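Local coordinates for putative GAF sensor protein (PDB 5HL6) that probably reduces free L-methionine-(R)-S-oxide, as a GAF-domain member of the free methionine sulfoxide reductase family, at residues Ala31-Ala45 / Val164-Arg176. Numbering follows the deposited sequence.
Sequences ARSLVESEPDLIANA and VFVEHAWQKARDR
Lys172 reaches from helix 164-176 into the turn joining helices 20-35 and 41-55, where its ammonium group meets backbone carbonyls. Its chain bends about the CG-CD bond (chi3 86°), bringing NZ 2.8 Å from Glu38 O and into a weak hydrogen bond with Glu36 O; NZ also bonds His168 O of its own helix. Asn44 ND2 reaches the same Glu38 O at 2.9 Å, from the opposite face of the carbonyl plane, so one oxygen ties the lysine to the start of the next helix. A water bridges Pro39 O, Asn44 ND2 and Ala169 O, the last within the wider pi-type turn at 166-170.

Toward the other end, Arg32 lays its CG over the centre of the His168 ring in a CH-pi contact, 4.2 Å from the centroid. Its guanidinium stands steeply to that ring, the planes 77° apart, and a water links Arg32 NH2 to His168 NE2, while NH1 is salt-bridged to Glu29. Leu41 forks against the helix: CD1 meets Phe165 CZ at 3.8 Å, and CD2 meets Trp170 CD1 at 3.6 Å.

Segment 164-176 of helix 152-176 runs roughly parallel to 31-35, the end of helix 20-35, and nearly antiparallel (172°) to 41-45, the start of helix 41-55. Phe165 continues inward to Phe48 and to Phe64 of the central antiparallel sheet, Trp170 rests on Ile137 of strand 136-144, and Glu38 is salt-bridged to Arg85 of the second subunit.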
ATOM      1  N   ALA B  31      -5.193  -6.157 -13.901  1.00 26.76           N
ATOM      2  CA  ALA B  31      -5.848  -5.246 -12.968  1.00 27.42           C
ATOM      3  C   ALA B  31      -7.342  -5.525 -12.878  1.00 29.04           C
ATOM      4  O   ALA B  31      -7.914  -5.528 -11.782  1.00 29.09           O
ATOM      5  CB  ALA B  31      -5.598  -3.794 -13.382  1.00 24.25           C
ATOM      6  N   ARG B  32      -7.992  -5.749 -14.024  1.00 27.19           N
ATOM      7  CA  ARG B  32      -9.401  -6.126 -14.016  1.00 32.12           C
ATOM      8  C   ARG B  32      -9.623  -7.385 -13.186  1.00 35.38           C
ATOM      9  O   ARG B  32     -10.490  -7.420 -12.305  1.00 33.60           O
ATOM     10  CB  ARG B  32      -9.892  -6.341 -15.449  1.00 29.84           C
ATOM     11  CG  ARG B  32     -11.380  -6.674 -15.576  1.00 40.90           C
ATOM     12  CD  ARG B  32     -11.796  -6.801 -17.045  1.00 52.57           C
ATOM     13  NE  ARG B  32     -11.443  -5.607 -17.818  1.00 70.74           N
ATOM     14  CZ  ARG B  32     -10.462  -5.546 -18.719  1.00 78.33           C
ATOM     15  NH1 ARG B  32      -9.729  -6.618 -18.989  1.00 82.83           N
ATOM     16  NH2 ARG B  32     -10.217  -4.411 -19.359  1.00 78.12           N
ATOM     17  N   SER B  33      -8.843  -8.435 -13.459  1.00 27.12           N
ATOM     18  CA  SER B  33      -9.012  -9.685 -12.728  1.00 31.55           C
ATOM     19  C   SER B  33      -8.743  -9.492 -11.239  1.00 30.58           C
ATOM     20  O   SER B  33      -9.420 -10.094 -10.396  1.00 31.26           O
ATOM     21  CB  SER B  33      -8.090 -10.753 -13.319  1.00 40.82           C
ATOM     22  OG  SER B  33      -8.018 -11.892 -12.481  1.00 49.33           O
ATOM     23  N   LEU B  34      -7.777  -8.640 -10.895  1.00 25.61           N
ATOM     24  CA  LEU B  34      -7.409  -8.462  -9.494  1.00 25.26           C
ATOM     25  C   LEU B  34      -8.535  -7.819  -8.688  1.00 31.23           C
ATOM     26  O   LEU B  34      -8.787  -8.227  -7.550  1.00 30.21           O
ATOM     27  CB  LEU B  34      -6.121  -7.634  -9.389  1.00 26.68           C
ATOM     28  CG  LEU B  34      -5.506  -7.372  -8.011  1.00 27.41           C
ATOM     29  CD1 LEU B  34      -5.129  -8.674  -7.301  1.00 29.23           C
ATOM     30  CD2 LEU B  34      -4.288  -6.468  -8.150  1.00 31.38           C
ATOM     31  N   VAL B  35      -9.238  -6.828  -9.253  1.00 27.81           N
ATOM     32  CA  VAL B  35     -10.193  -6.046  -8.466  1.00 22.72           C
ATOM     33  C   VAL B  35     -11.658  -6.404  -8.725  1.00 29.08           C
ATOM     34  O   VAL B  35     -12.515  -6.022  -7.913  1.00 30.98           O
ATOM     35  CB  VAL B  35      -9.991  -4.528  -8.673  1.00 27.50           C
ATOM     36  CG1 VAL B  35      -8.563  -4.130  -8.283  1.00 26.03           C
ATOM     37  CG2 VAL B  35     -10.298  -4.127 -10.112  1.00 25.13           C
ATOM     38  N   GLU B  36     -11.964  -7.150  -9.794  1.00 29.34           N
ATOM     39  CA  GLU B  36     -13.344  -7.333 -10.251  1.00 37.47           C
ATOM     40  C   GLU B  36     -14.288  -7.808  -9.148  1.00 41.57           C
ATOM     41  O   GLU B  36     -15.412  -7.307  -9.012  1.00 38.77           O
ATOM     42  CB  GLU B  36     -13.372  -8.333 -11.410  1.00 35.08           C
ATOM     43  CG  GLU B  36     -13.651  -7.733 -12.769  1.00 59.44           C
ATOM     44  CD  GLU B  36     -13.575  -8.770 -13.878  1.00 70.44           C
ATOM     45  OE1 GLU B  36     -13.147  -9.913 -13.599  1.00 76.47           O
ATOM     46  OE2 GLU B  36     -13.941  -8.442 -15.028  1.00 76.44           O
ATOM     47  N   SER B  37     -13.881  -8.816  -8.388  1.00 33.32           N
ATOM     48  CA  SER B  37     -14.804  -9.470  -7.474  1.00 34.36           C
ATOM     49  C   SER B  37     -14.593  -9.089  -6.010  1.00 33.10           C
ATOM     50  O   SER B  37     -15.364  -9.536  -5.162  1.00 46.44           O
ATOM     51  CB  SER B  37     -14.710 -10.990  -7.637  1.00 46.01           C
ATOM     52  OG  SER B  37     -13.396 -11.434  -7.348  1.00 57.05           O
ATOM     53  N   GLU B  38     -13.583  -8.277  -5.686  1.00 24.11           N
ATOM     54  CA  GLU B  38     -13.389  -7.854  -4.305  1.00 19.58           C
ATOM     55  C   GLU B  38     -14.199  -6.589  -4.047  1.00 26.46           C
ATOM     56  O   GLU B  38     -14.019  -5.593  -4.764  1.00 25.35           O
ATOM     57  CB  GLU B  38     -11.914  -7.606  -4.009  1.00 29.18           C
ATOM     58  CG  GLU B  38     -11.662  -6.920  -2.671  1.00 20.62           C
ATOM     59  CD  GLU B  38     -12.306  -7.643  -1.507  1.00 27.76           C
ATOM     60  OE1 GLU B  38     -12.198  -8.889  -1.423  1.00 28.38           O
ATOM     61  OE2 GLU B  38     -12.947  -6.968  -0.678  1.00 28.83           O
ATOM     62  N   PRO B  39     -15.085  -6.568  -3.049  1.00 26.80           N
ATOM     63  CA  PRO B  39     -15.897  -5.364  -2.824  1.00 30.42           C
ATOM     64  C   PRO B  39     -15.143  -4.210  -2.180  1.00 32.57           C
ATOM     65  O   PRO B  39     -15.506  -3.053  -2.404  1.00 26.60           O
ATOM     66  CB  PRO B  39     -17.025  -5.867  -1.910  1.00 30.57           C
ATOM     67  CG  PRO B  39     -16.481  -7.084  -1.271  1.00 29.23           C
ATOM     68  CD  PRO B  39     -15.592  -7.722  -2.291  1.00 29.35           C
ATOM     69  N   ASP B  40     -14.102  -4.494  -1.389  1.00 28.12           N
ATOM     70  CA  ASP B  40     -13.493  -3.466  -0.554  1.00 23.60           C
ATOM     71  C   ASP B  40     -12.603  -2.539  -1.376  1.00 23.13           C
ATOM     72  O   ASP B  40     -11.646  -2.984  -2.020  1.00 20.42           O
ATOM     73  CB  ASP B  40     -12.691  -4.090   0.583  1.00 19.38           C
ATOM     74  CG  ASP B  40     -12.259  -3.058   1.598  1.00 31.18           C
ATOM     75  OD1 ASP B  40     -13.061  -2.772   2.516  1.00 30.51           O
ATOM     76  OD2 ASP B  40     -11.133  -2.526   1.462  1.00 26.01           O
ATOM     77  N   LEU B  41     -12.899  -1.237  -1.307  1.00 24.79           N
ATOM     78  CA  LEU B  41     -12.230  -0.252  -2.153  1.00 18.86           C
ATOM     79  C   LEU B  41     -10.772  -0.068  -1.744  1.00 19.57           C
ATOM     80  O   LEU B  41      -9.886   0.014  -2.597  1.00 18.81           O
ATOM     81  CB  LEU B  41     -12.976   1.074  -2.069  1.00 20.74           C
ATOM     82  CG  LEU B  41     -12.309   2.228  -2.826  1.00 27.87           C
ATOM     83  CD1 LEU B  41     -12.226   1.893  -4.319  1.00 24.92           C
ATOM     84  CD2 LEU B  41     -13.053   3.553  -2.599  1.00 37.08           C
ATOM     85  N   ILE B  42     -10.507  -0.018  -0.443  1.00 22.43           N
ATOM     86  CA  ILE B  42      -9.139   0.190   0.025  1.00 24.01           C
ATOM     87  C   ILE B  42      -8.270  -1.012  -0.327  1.00 23.35           C
ATOM     88  O   ILE B  42      -7.125  -0.855  -0.760  1.00 20.23           O
ATOM     89  CB  ILE B  42      -9.148   0.494   1.533  1.00 25.35           C
ATOM     90  CG1 ILE B  42      -9.781   1.865   1.774  1.00 30.53           C
ATOM     91  CG2 ILE B  42      -7.725   0.438   2.125  1.00 22.44           C
ATOM     92  CD1 ILE B  42      -9.005   2.994   1.119  1.00 42.06           C
ATOM     93  N   ALA B  43      -8.819  -2.228  -0.202  1.00 19.88           N
ATOM     94  CA  ALA B  43      -8.090  -3.423  -0.619  1.00 17.01           C
ATOM     95  C   ALA B  43      -7.742  -3.356  -2.101  1.00 17.38           C
ATOM     96  O   ALA B  43      -6.613  -3.666  -2.505  1.00 22.26           O
ATOM     97  CB  ALA B  43      -8.925  -4.684  -0.333  1.00 18.32           C
ATOM     98  N   ASN B  44      -8.709  -2.974  -2.937  1.00 19.58           N
ATOM     99  CA  ASN B  44      -8.432  -2.882  -4.367  1.00 13.64           C
ATOM    100  C   ASN B  44      -7.397  -1.803  -4.666  1.00 15.65           C
ATOM    101  O   ASN B  44      -6.512  -2.006  -5.503  1.00 19.49           O
ATOM    102  CB  ASN B  44      -9.729  -2.636  -5.146  1.00 16.12           C
ATOM    103  CG  ASN B  44     -10.605  -3.867  -5.180  1.00 23.99           C
ATOM    104  OD1 ASN B  44     -10.098  -4.992  -5.239  1.00 25.07           O
ATOM    105  ND2 ASN B  44     -11.911  -3.673  -5.121  1.00 24.35           N
ATOM    106  N   ALA B  45      -7.479  -0.658  -3.981  1.00 19.14           N
ATOM    107  CA  ALA B  45      -6.473   0.387  -4.165  1.00 19.86           C
ATOM    108  C   ALA B  45      -5.084  -0.100  -3.758  1.00 20.56           C
ATOM    109  O   ALA B  45      -4.106   0.127  -4.475  1.00 19.22           O
ATOM    110  CB  ALA B  45      -6.859   1.636  -3.373  1.00 18.48           C
ATOM    111  N   VAL B 164      -9.685   1.138 -15.526  1.00 28.79           N
ATOM    112  CA  VAL B 164     -10.029  -0.152 -14.934  1.00 28.32           C
ATOM    113  C   VAL B 164     -10.327   0.014 -13.451  1.00 21.53           C
ATOM    114  O   VAL B 164     -11.331  -0.499 -12.940  1.00 26.38           O
ATOM    115  CB  VAL B 164      -8.909  -1.180 -15.173  1.00 28.04           C
ATOM    116  CG1 VAL B 164      -9.135  -2.414 -14.315  1.00 26.69           C
ATOM    117  CG2 VAL B 164      -8.863  -1.556 -16.645  1.00 32.30           C
ATOM    118  N   PHE B 165      -9.459   0.739 -12.734  1.00 24.36           N
ATOM    119  CA  PHE B 165      -9.667   0.917 -11.299  1.00 20.56           C
ATOM    120  C   PHE B 165     -10.963   1.663 -11.026  1.00 24.79           C
ATOM    121  O   PHE B 165     -11.767   1.257 -10.183  1.00 20.56           O
ATOM    122  CB  PHE B 165      -8.492   1.667 -10.654  1.00 18.95           C
ATOM    123  CG  PHE B 165      -8.729   1.972  -9.198  1.00 20.11           C
ATOM    124  CD1 PHE B 165      -8.528   0.995  -8.239  1.00 19.39           C
ATOM    125  CD2 PHE B 165      -9.204   3.215  -8.799  1.00 21.78           C
ATOM    126  CE1 PHE B 165      -8.780   1.252  -6.900  1.00 20.01           C
ATOM    127  CE2 PHE B 165      -9.451   3.477  -7.467  1.00 23.32           C
ATOM    128  CZ  PHE B 165      -9.237   2.494  -6.518  1.00 21.93           C
ATOM    129  N   VAL B 166     -11.189   2.765 -11.737  1.00 21.76           N
ATOM    130  CA  VAL B 166     -12.398   3.540 -11.486  1.00 22.31           C
ATOM    131  C   VAL B 166     -13.637   2.722 -11.836  1.00 27.28           C
ATOM    132  O   VAL B 166     -14.625   2.721 -11.092  1.00 27.58           O
ATOM    133  CB  VAL B 166     -12.345   4.870 -12.266  1.00 26.74           C
ATOM    134  CG1 VAL B 166     -13.674   5.609 -12.166  1.00 21.37           C
ATOM    135  CG2 VAL B 166     -11.213   5.733 -11.732  1.00 22.69           C
ATOM    136  N   GLU B 167     -13.597   1.988 -12.950  1.00 25.94           N
ATOM    137  CA  GLU B 167     -14.782   1.251 -13.386  1.00 29.32           C
ATOM    138  C   GLU B 167     -15.031   0.007 -12.535  1.00 32.06           C
ATOM    139  O   GLU B 167     -16.167  -0.251 -12.116  1.00 32.21           O
ATOM    140  CB  GLU B 167     -14.657   0.870 -14.863  1.00 36.49           C
ATOM    141  N   HIS B 168     -13.998  -0.793 -12.287  1.00 28.28           N
ATOM    142  CA  HIS B 168     -14.200  -2.111 -11.686  1.00 29.25           C
ATOM    143  C   HIS B 168     -13.921  -2.145 -10.188  1.00 35.36           C
ATOM    144  O   HIS B 168     -14.084  -3.202  -9.563  1.00 33.24           O
ATOM    145  CB  HIS B 168     -13.344  -3.155 -12.412  1.00 32.05           C
ATOM    146  CG  HIS B 168     -13.747  -3.373 -13.840  1.00 42.11           C
ATOM    147  ND1 HIS B 168     -14.659  -4.336 -14.219  1.00 44.54           N
ATOM    148  CD2 HIS B 168     -13.372  -2.743 -14.979  1.00 42.57           C
ATOM    149  CE1 HIS B 168     -14.820  -4.295 -15.529  1.00 47.14           C
ATOM    150  NE2 HIS B 168     -14.053  -3.336 -16.016  1.00 48.03           N
ATOM    151  N   ALA B 169     -13.508  -1.028  -9.593  1.00 26.99           N
ATOM    152  CA  ALA B 169     -13.405  -0.958  -8.140  1.00 26.37           C
ATOM    153  C   ALA B 169     -14.200   0.217  -7.589  1.00 31.64           C
ATOM    154  O   ALA B 169     -15.094   0.009  -6.765  1.00 28.24           O
ATOM    155  CB  ALA B 169     -11.937  -0.876  -7.687  1.00 26.79           C
ATOM    156  N   TRP B 170     -13.912   1.448  -8.021  1.00 22.50           N
ATOM    157  CA  TRP B 170     -14.513   2.602  -7.360  1.00 26.53           C
ATOM    158  C   TRP B 170     -15.985   2.749  -7.727  1.00 22.51           C
ATOM    159  O   TRP B 170     -16.852   2.789  -6.842  1.00 22.36           O
ATOM    160  CB  TRP B 170     -13.749   3.885  -7.701  1.00 21.71           C
ATOM    161  CG  TRP B 170     -14.172   5.025  -6.825  1.00 30.97           C
ATOM    162  CD1 TRP B 170     -13.573   5.436  -5.665  1.00 35.31           C
ATOM    163  CD2 TRP B 170     -15.299   5.890  -7.019  1.00 26.32           C
ATOM    164  NE1 TRP B 170     -14.251   6.507  -5.134  1.00 35.72           N
ATOM    165  CE2 TRP B 170     -15.313   6.807  -5.946  1.00 33.77           C
ATOM    166  CE3 TRP B 170     -16.286   5.994  -8.008  1.00 30.97           C
ATOM    167  CZ2 TRP B 170     -16.279   7.811  -5.827  1.00 39.12           C
ATOM    168  CZ3 TRP B 170     -17.257   6.980  -7.879  1.00 30.88           C
ATOM    169  CH2 TRP B 170     -17.240   7.883  -6.799  1.00 31.46           C
ATOM    170  N   GLN B 171     -16.282   2.867  -9.028  1.00 20.87           N
ATOM    171  CA  GLN B 171     -17.664   3.070  -9.464  1.00 22.04           C
ATOM    172  C   GLN B 171     -18.532   1.870  -9.116  1.00 22.88           C
ATOM    173  O   GLN B 171     -19.719   2.022  -8.803  1.00 21.25           O
ATOM    174  CB  GLN B 171     -17.717   3.327 -10.964  1.00 19.86           C
ATOM    175  CG  GLN B 171     -19.047   3.937 -11.432  1.00 22.15           C
ATOM    176  CD  GLN B 171     -19.168   5.400 -11.040  1.00 23.97           C
ATOM    177  OE1 GLN B 171     -18.304   6.216 -11.379  1.00 22.81           O
ATOM    178  NE2 GLN B 171     -20.249   5.747 -10.339  1.00 23.96           N
ATOM    179  N   LYS B 172     -17.961   0.666  -9.206  1.00 23.11           N
ATOM    180  CA  LYS B 172     -18.660  -0.541  -8.767  1.00 31.62           C
ATOM    181  C   LYS B 172     -19.147  -0.403  -7.326  1.00 32.93           C
ATOM    182  O   LYS B 172     -20.312  -0.688  -7.018  1.00 25.13           O
ATOM    183  CB  LYS B 172     -17.733  -1.752  -8.911  1.00 27.38           C
ATOM    184  CG  LYS B 172     -18.206  -3.010  -8.176  1.00 32.74           C
ATOM    185  CD  LYS B 172     -17.176  -4.140  -8.242  1.00 35.89           C
ATOM    186  CE  LYS B 172     -16.126  -4.047  -7.119  1.00 39.24           C
ATOM    187  NZ  LYS B 172     -14.956  -4.959  -7.359  1.00 27.05           N
ATOM    188  N   ALA B 173     -18.269   0.047  -6.423  1.00 21.62           N
ATOM    189  CA  ALA B 173     -18.686   0.179  -5.029  1.00 25.20           C
ATOM    190  C   ALA B 173     -19.690   1.314  -4.863  1.00 22.90           C
ATOM    191  O   ALA B 173     -20.695   1.166  -4.154  1.00 26.13           O
ATOM    192  CB  ALA B 173     -17.471   0.403  -4.122  1.00 28.52           C
ATOM    193  N   ARG B 174     -19.445   2.448  -5.524  1.00 22.67           N
ATOM    194  CA  ARG B 174     -20.352   3.584  -5.413  1.00 23.85           C
ATOM    195  C   ARG B 174     -21.760   3.235  -5.897  1.00 24.22           C
ATOM    196  O   ARG B 174     -22.751   3.602  -5.251  1.00 26.13           O
ATOM    197  CB  ARG B 174     -19.782   4.768  -6.193  1.00 24.12           C
ATOM    198  CG  ARG B 174     -20.739   5.925  -6.376  1.00 49.41           C
ATOM    199  CD  ARG B 174     -20.911   6.738  -5.102  1.00 59.08           C
ATOM    200  NE  ARG B 174     -22.062   7.633  -5.207  1.00 72.91           N
ATOM    201  CZ  ARG B 174     -23.283   7.330  -4.774  1.00 82.55           C
ATOM    202  NH1 ARG B 174     -23.514   6.160  -4.195  1.00 79.41           N
ATOM    203  NH2 ARG B 174     -24.274   8.201  -4.917  1.00 89.46           N
ATOM    204  N   ASP B 175     -21.874   2.528  -7.029  1.00 25.32           N
ATOM    205  CA  ASP B 175     -23.198   2.206  -7.569  1.00 24.67           C
ATOM    206  C   ASP B 175     -23.969   1.224  -6.692  1.00 25.76           C
ATOM    207  O   ASP B 175     -25.202   1.144  -6.797  1.00 27.04           O
ATOM    208  CB  ASP B 175     -23.086   1.633  -8.983  1.00 24.50           C
ATOM    209  CG  ASP B 175     -22.529   2.631  -9.981  1.00 25.52           C
ATOM    210  OD1 ASP B 175     -22.387   3.827  -9.626  1.00 24.62           O
ATOM    211  OD2 ASP B 175     -22.243   2.212 -11.123  1.00 24.09           O
ATOM    212  N   ARG B 176     -23.284   0.455  -5.855  1.00 25.40           N
ATOM    213  CA  ARG B 176     -24.012  -0.468  -4.991  1.00 29.32           C
ATOM    214  C   ARG B 176     -24.619   0.221  -3.779  1.00 31.04           C
ATOM    215  O   ARG B 176     -25.562  -0.317  -3.185  1.00 34.03           O
ATOM    216  CB  ARG B 176     -23.102  -1.601  -4.515  1.00 29.92           C
ATOM    217  CG  ARG B 176     -22.778  -2.629  -5.562  1.00 33.68           C
ATOM    218  CD  ARG B 176     -21.621  -3.488  -5.084  1.00 37.12           C
ATOM    219  NE  ARG B 176     -21.371  -4.591  -5.993  1.00 44.85           N
ATOM    220  CZ  ARG B 176     -20.220  -5.244  -6.068  1.00 46.19           C
ATOM    221  NH1 ARG B 176     -19.204  -4.889  -5.285  1.00 41.58           N
ATOM    222  NH2 ARG B 176     -20.090  -6.253  -6.923  1.00 40.83           N
TER
HETATM  223  O   HOH W   1     -12.321  -2.500 -17.872  1.00 53.75           O
HETATM  224  O   HOH W   2     -14.123  -1.776  -4.598  1.00 22.13           O
HETATM  225  O   HOH W   3     -18.128  -3.060  -3.838  1.00 31.70           O